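Local coordinates for periplasmic binding protein (Thermotoga lettingae TMO, PDB 4RY8) that binds 5-methylthioribose and probably serves as the periplasmic solute-binding component of a sugar transporter, at residues A19-V24 / T62-F67; G55-M60 / H79-P84; A92-I97 / D108-E113. One frame throughout, in Å; residues are numbered along the deposited sequence.

Contact 1: A19-V24 / T62-F67; sequences ALVREV and TMIENF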
loop_
_atom_site.group_PDB
_atom_site.type_symbol
_atom_site.label_atom_id
_atom_site.label_comp_id
_atom_site.label_asym_id
_atom_site.label_seq_id
_atom_site.Cartn_x
_atom_site.Cartn_y
_atom_site.Cartn_z
ATOM N N ALA C 19 0.904 31.667 7.834
ATOM C CA ALA C 19 -0.542 31.536 7.968
ATOM C C ALA C 19 -1.009 30.116 7.703
ATOM O O ALA C 19 -0.655 29.499 6.694
ATOM C CB ALA C 19 -1.254 32.494 7.013
ATOM N N LEU C 20 -1.839 29.616 8.598
ATOM C CA LEU C 20 -2.408 28.300 8.478
ATOM C C LEU C 20 -3.860 28.518 8.158
ATOM O O LEU C 20 -4.609 29.063 8.976
ATOM C CB LEU C 20 -2.263 27.522 9.802
ATOM C CG LEU C 20 -3.051 26.215 9.859
ATOM C CD1 LEU C 20 -2.676 25.233 8.738
ATOM C CD2 LEU C 20 -2.875 25.515 11.186
ATOM N N VAL C 21 -4.258 28.131 6.958
ATOM C CA VAL C 21 -5.627 28.325 6.515
ATOM C C VAL C 21 -6.245 26.960 6.348
ATOM O O VAL C 21 -5.836 26.197 5.474
ATOM C CB VAL C 21 -5.691 29.098 5.183
ATOM C CG1 VAL C 21 -7.140 29.248 4.718
ATOM C CG2 VAL C 21 -5.051 30.448 5.350
ATOM N N ARG C 22 -7.261 26.665 7.159
ATOM C CA ARG C 22 -7.850 25.346 7.208
ATOM C C ARG C 22 -9.259 25.332 6.772
ATOM O O ARG C 22 -10.005 26.182 7.164
ATOM C CB ARG C 22 -7.885 24.844 8.649
ATOM C CG ARG C 22 -6.568 24.959 9.402
ATOM C CD ARG C 22 -6.859 25.284 10.840
ATOM N NE ARG C 22 -7.010 24.066 11.594
ATOM C CZ ARG C 22 -7.735 23.915 12.701
ATOM N NH1 ARG C 22 -8.475 24.889 13.244
ATOM N NH2 ARG C 22 -7.718 22.728 13.266
ATOM N N GLU C 23 -9.659 24.292 6.080
ATOM C CA GLU C 23 -11.068 24.118 5.734
ATOM C C GLU C 23 -11.872 23.658 6.940
ATOM O O GLU C 23 -12.998 24.092 7.149
ATOM C CB GLU C 23 -11.228 23.099 4.601
ATOM C CG GLU C 23 -12.640 23.052 4.000
ATOM C CD GLU C 23 -12.944 21.839 3.079
ATOM O OE1 GLU C 23 -12.043 21.060 2.682
ATOM O OE2 GLU C 23 -14.128 21.642 2.733
ATOM N N VAL C 24 -11.288 22.787 7.748
ATOM C CA VAL C 24 -12.064 22.008 8.694
ATOM C C VAL C 24 -11.285 21.946 10.001
ATOM O O VAL C 24 -10.078 21.800 9.982
ATOM C CB VAL C 24 -12.294 20.577 8.124
ATOM C CG1 VAL C 24 -12.688 19.574 9.208
ATOM C CG2 VAL C 24 -13.346 20.624 7.027
ATOM N N THR C 62 -11.472 34.163 0.820
ATOM C CA THR C 62 -11.238 35.464 1.499
ATOM C C THR C 62 -10.145 35.390 2.576
ATOM O O THR C 62 -9.377 36.330 2.760
ATOM C CB THR C 62 -12.519 36.041 2.178
ATOM O OG1 THR C 62 -12.717 35.435 3.466
ATOM C CG2 THR C 62 -13.744 35.809 1.351
ATOM N N MET C 63 -10.078 34.285 3.307
ATOM C CA MET C 63 -9.018 34.137 4.315
ATOM C C MET C 63 -7.637 34.098 3.655
ATOM O O MET C 63 -6.679 34.687 4.161
ATOM C CB MET C 63 -9.251 32.895 5.191
ATOM C CG MET C 63 -10.475 32.995 6.085
ATOM S SD MET C 63 -11.074 31.490 6.865
ATOM C CE MET C 63 -12.163 32.211 8.088
ATOM N N ILE C 64 -7.530 33.405 2.526
ATOM C CA ILE C 64 -6.239 33.266 1.864
ATOM C C ILE C 64 -5.831 34.632 1.349
ATOM O O ILE C 64 -4.727 35.100 1.568
ATOM C CB ILE C 64 -6.284 32.210 0.733
ATOM C CG1 ILE C 64 -6.368 30.807 1.349
ATOM C CG2 ILE C 64 -5.052 32.333 -0.171
ATOM C CD1 ILE C 64 -6.816 29.737 0.390
ATOM N N GLU C 65 -6.771 35.278 0.691
ATOM C CA GLU C 65 -6.636 36.648 0.236
ATOM C C GLU C 65 -6.241 37.625 1.360
ATOM O O GLU C 65 -5.376 38.477 1.141
ATOM C CB GLU C 65 -7.938 37.017 -0.496
ATOM C CG GLU C 65 -8.376 38.452 -0.549
ATOM C CD GLU C 65 -9.848 38.528 -0.953
ATOM O OE1 GLU C 65 -10.528 39.487 -0.541
ATOM O OE2 GLU C 65 -10.342 37.608 -1.658
ATOM N N ASN C 66 -6.819 37.498 2.556
ATOM C CA ASN C 66 -6.404 38.390 3.663
ATOM C C ASN C 66 -4.927 38.170 3.921
ATOM O O ASN C 66 -4.187 39.131 4.096
ATOM C CB ASN C 66 -7.182 38.128 4.973
ATOM C CG ASN C 66 -8.669 38.439 4.850
ATOM O OD1 ASN C 66 -9.488 37.993 5.664
ATOM N ND2 ASN C 66 -9.027 39.193 3.816
ATOM N N PHE C 67 -4.489 36.910 3.928
ATOM C CA PHE C 67 -3.078 36.638 4.216
ATOM C C PHE C 67 -2.146 37.109 3.094
ATOM O O PHE C 67 -1.001 37.527 3.364
ATOM C CB PHE C 67 -2.864 35.172 4.601
ATOM C CG PHE C 67 -3.431 34.833 5.950
ATOM C CD1 PHE C 67 -3.064 35.571 7.072
ATOM C CD2 PHE C 67 -4.353 33.811 6.104
ATOM C CE1 PHE C 67 -3.585 35.280 8.316
ATOM C CE2 PHE C 67 -4.881 33.515 7.346
ATOM C CZ PHE C 67 -4.503 34.258 8.448
#
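The Phe67 ring lies flat against the methyl of Ala19: CB sits over the centre of one face, 3.4 Å from the ring centroid and 14° off its normal, a close CH-pi contact. With CG anti to the carbonyl carbon (chi1 -71°), the ring is carried toward the strand, while the helix runs almost exactly against the strand, at 171° over these short segments. Two residues further along the strand, Val21 splits its branches between two partners. Its CG2, beside the backbone N, meets the same ring obliquely, 3.5 Å from Phe67 CD2, the two side chains sliding past each other in opposite directions. Its CG1, anti to the backbone N, turns to Ile64 instead, and the two side chains cross at about a right angle with Val21 CG1 3.8 Å from Ile64 CG1. Met63 adds a looser touch, its CB on Val21 CG1, its sulfur end leading away. No hydrogen bond crosses; Ala19 and Val21 bond through their backbones to the neighbouring strand 74-78, and Phe67 also packs on Leu49 and Ala51 of strand 47-52. Helix 57-69 thus covers one face of the parallel sheet, the alpha/beta layering of a Rossmann-like lobe in periplasmic binding proteins.

Contact 2: G55-M60 / H79-P84; sequences GDMARM and HGRPDP. With SR1 (5-S-methyl-5-thio-alpha-D-ribofuranose), chain G.
Both segments are loops running into helix N-termini, and they come nearest at Met57 and Gly80, whose CA atoms are 7.1 Å apart. Asp56 is the N-cap of helix 57-69, its OD1 taking the Arg59 N-H at 3.0 Å from above the carboxylate plane. On the other segment, Gly80 has a positive phi, and a side chain there would press on the carbonyl O of His79 and on the sulfur of Met60. Arg81 holds the N-cap position of helix 82-94. Met57 carries the contact: bent at chi2 and chi3 (-53° and -43°), it curls so that SD lies over one face of the Arg81 guanidinium, offset toward its rim, while CG comes within 2.9 Å of Arg81 NH1, a very tight approach. Its methyl continues to Pro84, Met57 CE standing 3.8 Å from Pro84 CB. Met60, extended beyond CG, lays SD against Gly80 CA at 3.8 Å. An alanine in place of Met57 would probably loosen the junction, losing the thioether over Arg81 and the methyl on Pro84. His79 turns the other way, into the ligand pocket, where NE2 donates to the ring oxygen O4 of 5-methylthioribose, 3.0 Å away and nearly straight at 170°, with O4 in the imidazole plane. The chemistry therefore divides: no hydrogen bond crosses between the segments, which meet through thioether, methyl and methylene packing partly against a guanidinium, while the His79 side chain gives its NE2 hydrogen bond to the sugar.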
loop_
_atom_site.group_PDB
_atom_site.type_symbol
_atom_site.label_atom_id
_atom_site.label_comp_id
_atom_site.label_asym_id
_atom_site.label_seq_id
_atom_site.Cartn_x
_atom_site.Cartn_y
_atom_site.Cartn_z
ATOM N N GLY C 55 -15.781 24.764 6.567
ATOM C CA GLY C 55 -16.505 24.143 5.499
ATOM C C GLY C 55 -16.998 25.129 4.451
ATOM O O GLY C 55 -17.553 24.707 3.456
ATOM N N ASP C 56 -16.769 26.425 4.640
ATOM C CA ASP C 56 -17.275 27.438 3.691
ATOM C C ASP C 56 -16.167 27.862 2.707
ATOM O O ASP C 56 -15.264 28.657 3.041
ATOM C CB ASP C 56 -17.815 28.631 4.475
ATOM C CG ASP C 56 -18.594 29.634 3.593
ATOM O OD1 ASP C 56 -18.102 30.022 2.524
ATOM O OD2 ASP C 56 -19.683 30.051 3.999
ATOM N N MET C 57 -16.235 27.336 1.487
ATOM C CA MET C 57 -15.171 27.586 0.522
ATOM C C MET C 57 -15.011 29.085 0.230
ATOM O O MET C 57 -13.878 29.563 0.086
ATOM C CB MET C 57 -15.364 26.776 -0.784
ATOM C CG MET C 57 -14.953 25.299 -0.711
ATOM S SD MET C 57 -13.265 24.896 -0.107
ATOM C CE MET C 57 -12.404 26.136 -0.969
ATOM N N ALA C 58 -16.116 29.835 0.186
ATOM C CA ALA C 58 -16.043 31.280 -0.115
ATOM C C ALA C 58 -15.326 32.013 1.005
ATOM O O ALA C 58 -14.549 32.922 0.747
ATOM C CB ALA C 58 -17.434 31.877 -0.328
ATOM N N ARG C 59 -15.589 31.610 2.241
ATOM C CA ARG C 59 -14.841 32.131 3.391
ATOM C C ARG C 59 -13.369 31.755 3.285
ATOM O O ARG C 59 -12.504 32.567 3.633
ATOM C CB ARG C 59 -15.413 31.648 4.735
ATOM N N MET C 60 -13.085 30.539 2.785
ATOM C CA MET C 60 -11.693 30.062 2.644
ATOM C C MET C 60 -10.853 30.936 1.699
ATOM O O MET C 60 -9.732 31.339 2.041
ATOM C CB MET C 60 -11.635 28.564 2.217
ATOM C CG MET C 60 -10.439 27.788 2.796
ATOM S SD MET C 60 -10.363 26.051 2.345
ATOM C CE MET C 60 -8.728 25.682 3.052
ATOM N N HIS C 79 -6.526 21.150 3.651
ATOM C CA HIS C 79 -7.721 20.693 2.973
ATOM C C HIS C 79 -8.145 21.731 1.919
ATOM O O HIS C 79 -7.299 22.453 1.374
ATOM C CB HIS C 79 -8.823 20.320 3.951
ATOM C CG HIS C 79 -8.490 19.144 4.798
ATOM N ND1 HIS C 79 -7.370 19.113 5.588
ATOM C CD2 HIS C 79 -9.109 17.956 4.973
ATOM C CE1 HIS C 79 -7.309 17.962 6.218
ATOM N NE2 HIS C 79 -8.348 17.237 5.871
ATOM N N GLY C 80 -9.442 21.804 1.642
ATOM C CA GLY C 80 -9.972 22.698 0.631
ATOM C C GLY C 80 -10.086 21.916 -0.652
ATOM O O GLY C 80 -9.750 20.769 -0.690
ATOM N N ARG C 81 -10.536 22.547 -1.736
ATOM C CA ARG C 81 -10.581 21.868 -3.033
ATOM C C ARG C 81 -9.851 22.684 -4.070
ATOM O O ARG C 81 -9.746 23.891 -3.931
ATOM C CB ARG C 81 -12.017 21.616 -3.428
ATOM C CG ARG C 81 -12.598 20.564 -2.513
ATOM C CD ARG C 81 -14.035 20.291 -2.852
ATOM N NE ARG C 81 -14.924 21.189 -2.154
ATOM C CZ ARG C 81 -15.452 22.303 -2.643
ATOM N NH1 ARG C 81 -16.281 22.999 -1.880
ATOM N NH2 ARG C 81 -15.182 22.725 -3.873
ATOM N N PRO C 82 -9.292 22.026 -5.087
ATOM C CA PRO C 82 -8.369 22.776 -5.901
ATOM C C PRO C 82 -9.081 23.775 -6.772
ATOM O O PRO C 82 -8.522 24.818 -7.046
ATOM C CB PRO C 82 -7.663 21.721 -6.772
ATOM C CG PRO C 82 -8.285 20.412 -6.464
ATOM C CD PRO C 82 -9.340 20.594 -5.412
ATOM N N ASP C 83 -10.278 23.464 -7.246
ATOM C CA ASP C 83 -10.827 24.394 -8.218
ATOM C C ASP C 83 -11.034 25.760 -7.581
ATOM O O ASP C 83 -10.539 26.767 -8.090
ATOM C CB ASP C 83 -12.089 23.914 -8.887
ATOM C CG ASP C 83 -12.843 25.059 -9.514
ATOM O OD1 ASP C 83 -12.524 25.457 -10.655
ATOM O OD2 ASP C 83 -13.734 25.604 -8.837
ATOM N N PRO C 84 -11.739 25.816 -6.435
ATOM C CA PRO C 84 -11.939 27.176 -5.866
ATOM C C PRO C 84 -10.606 27.880 -5.486
ATOM O O PRO C 84 -10.447 29.063 -5.672
ATOM C CB PRO C 84 -12.786 26.906 -4.620
ATOM C CG PRO C 84 -13.453 25.599 -4.897
ATOM C CD PRO C 84 -12.518 24.781 -5.742
HETATM C CS SR1 G . -12.870 15.701 6.433
HETATM S S SR1 G . -11.308 15.087 5.845
HETATM C C5 SR1 G . -10.928 14.174 7.360
HETATM C C4 SR1 G . -9.580 13.465 7.256
HETATM O O4 SR1 G . -8.638 14.453 6.993
HETATM C C1 SR1 G . -7.431 14.251 7.756
HETATM O O1 SR1 G . -6.408 14.009 6.851
HETATM C C2 SR1 G . -7.612 13.059 8.683
HETATM O O2 SR1 G . -6.802 11.881 8.425
HETATM C C3 SR1 G . -9.092 12.768 8.521
HETATM O O3 SR1 G . -9.322 11.368 8.447
#

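Contact 3: A92-I97 / D108-E113; sequences ALDRGI and DNRVPE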
loop_
_atom_site.group_PDB
_atom_site.type_symbol
_atom_site.label_atom_id
_atom_site.label_comp_id
_atom_site.label_asym_id
_atom_site.label_seq_id
_atom_site.Cartn_x
_atom_site.Cartn_y
_atom_site.Cartn_z
ATOM N N ALA C 92 -0.631 34.038 -4.819
ATOM C CA ALA C 92 0.275 34.020 -3.694
ATOM C C ALA C 92 1.710 33.723 -4.130
ATOM O O ALA C 92 2.612 34.473 -3.804
ATOM C CB ALA C 92 -0.196 33.030 -2.652
ATOM N N LEU C 93 1.895 32.640 -4.883
ATOM C CA LEU C 93 3.204 32.271 -5.434
ATOM C C LEU C 93 3.877 33.379 -6.222
ATOM O O LEU C 93 5.070 33.642 -6.034
ATOM C CB LEU C 93 3.077 31.013 -6.302
ATOM C CG LEU C 93 2.657 29.739 -5.597
ATOM C CD1 LEU C 93 2.290 28.687 -6.630
ATOM C CD2 LEU C 93 3.752 29.268 -4.648
ATOM N N ASP C 94 3.115 34.062 -7.076
ATOM C CA ASP C 94 3.636 35.177 -7.831
ATOM C C ASP C 94 4.088 36.367 -6.970
ATOM O O ASP C 94 4.980 37.111 -7.362
ATOM C CB ASP C 94 2.581 35.714 -8.814
ATOM C CG ASP C 94 2.297 34.765 -9.938
ATOM O OD1 ASP C 94 3.063 33.795 -10.152
ATOM O OD2 ASP C 94 1.295 34.997 -10.629
ATOM N N ARG C 95 3.426 36.577 -5.847
ATOM C CA ARG C 95 3.784 37.651 -4.912
ATOM C C ARG C 95 4.977 37.267 -4.028
ATOM O O ARG C 95 5.445 38.087 -3.241
ATOM C CB ARG C 95 2.584 38.036 -4.018
ATOM C CG ARG C 95 1.396 38.676 -4.749
ATOM C CD ARG C 95 1.691 40.106 -5.174
ATOM N NE ARG C 95 2.355 40.162 -6.484
ATOM C CZ ARG C 95 3.271 41.060 -6.859
ATOM N NH1 ARG C 95 3.693 42.019 -6.029
ATOM N NH2 ARG C 95 3.788 40.991 -8.086
ATOM N N GLY C 96 5.471 36.036 -4.141
ATOM C CA GLY C 96 6.663 35.653 -3.406
ATOM C C GLY C 96 6.341 35.014 -2.079
ATOM O O GLY C 96 7.228 34.824 -1.244
ATOM N N ILE C 97 5.069 34.689 -1.885
ATOM C CA ILE C 97 4.640 33.937 -0.705
ATOM C C ILE C 97 4.855 32.458 -0.993
ATOM O O ILE C 97 4.497 31.932 -2.082
ATOM C CB ILE C 97 3.172 34.242 -0.328
ATOM C CG1 ILE C 97 3.006 35.729 -0.023
ATOM C CG2 ILE C 97 2.705 33.411 0.875
ATOM C CD1 ILE C 97 1.576 36.185 0.014
ATOM N N ASP C 108 1.574 22.258 -9.301
ATOM C CA ASP C 108 2.601 23.289 -9.395
ATOM C C ASP C 108 3.783 22.794 -8.597
ATOM O O ASP C 108 3.623 22.510 -7.422
ATOM C CB ASP C 108 2.094 24.615 -8.806
ATOM C CG ASP C 108 3.031 25.771 -9.087
ATOM O OD1 ASP C 108 4.219 25.693 -8.698
ATOM O OD2 ASP C 108 2.570 26.761 -9.694
ATOM N N ASN C 109 4.949 22.698 -9.233
ATOM C CA ASN C 109 6.162 22.122 -8.622
ATOM C C ASN C 109 6.763 22.939 -7.479
ATOM O O ASN C 109 7.619 22.429 -6.740
ATOM C CB ASN C 109 7.221 21.832 -9.720
ATOM C CG ASN C 109 8.563 21.316 -9.169
ATOM O OD1 ASN C 109 9.606 21.945 -9.377
ATOM N ND2 ASN C 109 8.550 20.156 -8.502
ATOM N N ARG C 110 6.301 24.177 -7.297
ATOM C CA ARG C 110 6.757 25.034 -6.192
ATOM C C ARG C 110 6.132 24.694 -4.831
ATOM O O ARG C 110 6.657 25.107 -3.790
ATOM C CB ARG C 110 6.477 26.497 -6.515
ATOM C CG ARG C 110 7.344 27.064 -7.628
ATOM C CD ARG C 110 6.904 28.474 -8.013
ATOM N NE ARG C 110 5.589 28.462 -8.632
ATOM C CZ ARG C 110 4.965 29.526 -9.131
ATOM N NH1 ARG C 110 5.518 30.736 -9.076
ATOM N NH2 ARG C 110 3.765 29.369 -9.676
ATOM N N VAL C 111 5.038 23.927 -4.854
ATOM C CA VAL C 111 4.227 23.633 -3.665
ATOM C C VAL C 111 4.344 22.206 -3.221
ATOM O O VAL C 111 3.703 21.326 -3.786
ATOM C CB VAL C 111 2.742 23.849 -3.987
ATOM C CG1 VAL C 111 1.869 23.587 -2.769
ATOM C CG2 VAL C 111 2.559 25.254 -4.537
ATOM N N PRO C 112 5.116 21.968 -2.163
ATOM C CA PRO C 112 5.105 20.666 -1.593
ATOM C C PRO C 112 3.749 20.303 -1.062
ATOM O O PRO C 112 3.013 21.174 -0.543
ATOM C CB PRO C 112 6.133 20.743 -0.447
ATOM C CG PRO C 112 6.822 22.034 -0.603
ATOM C CD PRO C 112 5.969 22.912 -1.430
ATOM N N GLU C 113 3.425 19.022 -1.207
ATOM C CA GLU C 113 2.222 18.446 -0.707
ATOM C C GLU C 113 2.523 17.432 0.418
ATOM O O GLU C 113 3.156 16.395 0.199
ATOM C CB GLU C 113 1.468 17.757 -1.827
ATOM C CG GLU C 113 1.018 18.657 -2.946
ATOM C CD GLU C 113 0.390 17.859 -4.077
ATOM O OE1 GLU C 113 -0.156 16.749 -3.817
ATOM O OE2 GLU C 113 0.418 18.328 -5.244
#
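Leu93 and Arg110 bury the most surface here, where the Schellman-capped end of helix 82-94 meets the turn that leads into strand 113-115 of the sugar-binding protein's parallel-sheet lobe. That turn, Asp108 to Val111, is a type I beta turn and also an Asx turn: Asp108 OD1 accepts the Arg110 backbone N-H through its anti lone pair. The same carboxylate holds the Arg110 side chain. NE and NH2 grip it side-on, one nitrogen to each oxygen, both through syn lone pairs and both almost straight, so the guanidinium and the carboxylate carbon share a plane and the group's rotation is fixed. Asp108 OD1 is thus held by two donors, and OD2 has Lys90, further back on helix 82-94, as a second salt-bridge partner; two such cations would probably keep the acid ionised. Leu93 reaches toward this pair tip to tip, with CG anti to its carbonyl carbon (chi1 -64°). Its CB lies over one guanidinium face near the rim, 3.7 Å from Arg110 CZ, and CD1 comes to 3.6 Å from Asp108 OD2. Val111 crosses Leu93 at about a right angle and meets it with CG2, both residues also packing on Val99 of strand 98-102. Asp94 approaches the guanidinium edge obliquely, but its OD1 remains 4.1 Å from Arg110 NH1, beyond a salt bridge.

In the fold
Contact 1 is the core of the set, buried and wholly apolar between sheet and helix; contacts 2 and 3 are partly buried and bring in charged groups. Helix 57-69 serves both contact 1 and contact 2, whose centres lie about 9 Å apart, and Glu23 ties them together through probable hydrogen bonds from Gly80 N to its OE1 and from Gly55 N to its O. Helix 82-94 joins contacts 2 and 3 from its two ends: its start lies beside His79 of the sugar pocket, its finish beside a salt-bridged turn. Across that span, about 17 Å between centres, an arginine packs against methionine in one contact and against leucine in the other.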